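Local atomic coordinates of transcriptional regulator, LYSR family (Neisseria meningitidis, PDB entry 4AB5), a protein that probably binds DNA as a LysR-family, MetR-like transcription factor that controls methionine biosynthesis genes, this chain being its regulatory domain. Residues 91-96 against 171-176. Residues are numbered along the deposited sequence; the frame is centred on the assembly and turned at random.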
# COMPACT_ATOMS: atom_id res chain seq x y z
N PRO B 91 3.09 19.33 -19.83
CA PRO B 91 3.76 20.63 -19.99
C PRO B 91 4.78 21.00 -18.91
O PRO B 91 5.78 21.65 -19.22
CB PRO B 91 2.59 21.62 -20.00
CG PRO B 91 1.45 20.83 -20.55
CD PRO B 91 1.62 19.48 -19.93
N LEU B 92 4.55 20.57 -17.65
CA LEU B 92 5.45 20.85 -16.53
C LEU B 92 6.83 20.21 -16.63
O LEU B 92 7.75 20.64 -15.92
CB LEU B 92 4.80 20.55 -15.17
CG LEU B 92 3.70 21.49 -14.69
CD1 LEU B 92 2.98 20.90 -13.51
CD2 LEU B 92 4.25 22.88 -14.34
N ALA B 93 7.00 19.22 -17.52
CA ALA B 93 8.30 18.58 -17.75
C ALA B 93 9.27 19.57 -18.40
O ALA B 93 10.48 19.40 -18.30
CB ALA B 93 8.13 17.34 -18.63
N ALA B 94 8.73 20.64 -19.03
CA ALA B 94 9.49 21.71 -19.66
C ALA B 94 10.20 22.62 -18.64
O ALA B 94 11.18 23.27 -18.98
CB ALA B 94 8.58 22.54 -20.54
N LYS B 95 9.68 22.67 -17.39
CA LYS B 95 10.25 23.47 -16.30
C LYS B 95 11.15 22.59 -15.44
O LYS B 95 10.72 21.52 -15.00
CB LYS B 95 9.14 24.08 -15.43
CG LYS B 95 8.30 25.15 -16.11
CD LYS B 95 7.49 25.98 -15.11
CE LYS B 95 8.25 27.19 -14.61
NZ LYS B 95 7.41 28.09 -13.78
N ASN B 96 12.39 23.05 -15.18
CA ASN B 96 13.34 22.33 -14.32
C ASN B 96 12.92 22.45 -12.85
O ASN B 96 13.06 21.50 -12.09
CB ASN B 96 14.76 22.86 -14.49
CG ASN B 96 15.57 22.24 -15.63
OD1 ASN B 96 16.62 22.76 -16.01
ND2 ASN B 96 15.13 21.11 -16.17
N VAL B 171 8.74 11.61 -14.81
CA VAL B 171 9.96 12.42 -14.78
C VAL B 171 9.89 13.16 -13.45
O VAL B 171 8.79 13.35 -12.92
CB VAL B 171 10.16 13.36 -16.00
CG1 VAL B 171 10.34 12.57 -17.29
CG2 VAL B 171 9.04 14.38 -16.14
N HIS B 172 11.04 13.51 -12.88
CA HIS B 172 11.04 14.22 -11.61
C HIS B 172 11.58 15.61 -11.75
O HIS B 172 12.48 15.85 -12.58
CB HIS B 172 11.70 13.41 -10.47
CG HIS B 172 13.19 13.41 -10.50
ND1 HIS B 172 13.93 14.14 -9.58
CD2 HIS B 172 14.04 12.75 -11.32
CE1 HIS B 172 15.20 13.91 -9.88
NE2 HIS B 172 15.32 13.07 -10.92
N ARG B 173 11.00 16.55 -10.99
CA ARG B 173 11.39 17.96 -11.01
C ARG B 173 11.48 18.54 -9.62
O ARG B 173 10.78 18.10 -8.70
CB ARG B 173 10.41 18.81 -11.87
CG ARG B 173 10.28 18.39 -13.34
CD ARG B 173 11.56 18.64 -14.10
NE ARG B 173 11.43 18.36 -15.53
CZ ARG B 173 11.83 17.23 -16.11
NH1 ARG B 173 12.34 16.25 -15.38
NH2 ARG B 173 11.71 17.08 -17.42
N GLN B 174 12.34 19.56 -9.47
CA GLN B 174 12.56 20.25 -8.21
C GLN B 174 11.35 21.10 -7.84
O GLN B 174 10.85 21.86 -8.67
CB GLN B 174 13.83 21.10 -8.30
CG GLN B 174 14.18 21.80 -7.01
CD GLN B 174 15.56 22.37 -7.05
OE1 GLN B 174 15.86 23.32 -7.76
NE2 GLN B 174 16.43 21.80 -6.25
N ILE B 175 10.86 20.96 -6.60
CA ILE B 175 9.74 21.75 -6.09
C ILE B 175 10.35 22.96 -5.40
O ILE B 175 10.94 22.80 -4.32
CB ILE B 175 8.83 20.94 -5.12
CG1 ILE B 175 8.10 19.81 -5.85
CG2 ILE B 175 7.83 21.87 -4.39
CD1 ILE B 175 7.50 18.76 -4.93
N THR B 176 10.22 24.17 -6.01
CA THR B 176 10.72 25.43 -5.44
C THR B 176 12.24 25.64 -5.67
O THR B 176 12.98 24.65 -5.79
CB THR B 176 10.16 25.62 -4.00
OG1 THR B 176 8.97 26.41 -4.05
CG2 THR B 176 11.16 26.15 -2.98
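Ala93 O, a carbonyl of the 3-10 turn 91-94, is gripped by two nitrogens of one guanidinium: Arg173 NH2 donates to Ala93 O over 2.8 Å at 156°, along an in-plane lone pair of the oxygen. Arg173 NE reaches the same Ala93 O at 3.1 Å but is more bent and stands above the carbonyl plane. The oxygen lies only 2° out of the guanidinium plane, so NE and NH2 share one acceptor at the guanidinium edge. A third bond, Arg173 NH1 to His172 O (2.8 Å), ties the group back to its own strand and helps fix its rotation. The chain bends at chi2 (-67°), bringing Arg173 CD alongside Lys95 O. Val171 CG2 stands 3.6 Å above the plane of the Arg173 guanidinium, displaced from its centre, and also meets Ala93 CB at 4.0 Å. Lys95 NZ forms a salt bridge with Asp102. A single weak backbone bond, Gln174 N to Asn96 O (3.3 Å), leads into the parallel pairing with strand 97-98, where Gln174 and Thr176 bond to Trp98. In this LysR substrate-binding domain the surface contact joins strand 171-189, antiparallel to strand 72-86, to the loop leading from 72-86 to 97-98; Ile175 turns away onto Leu120 and Ile124 of helix 119-125.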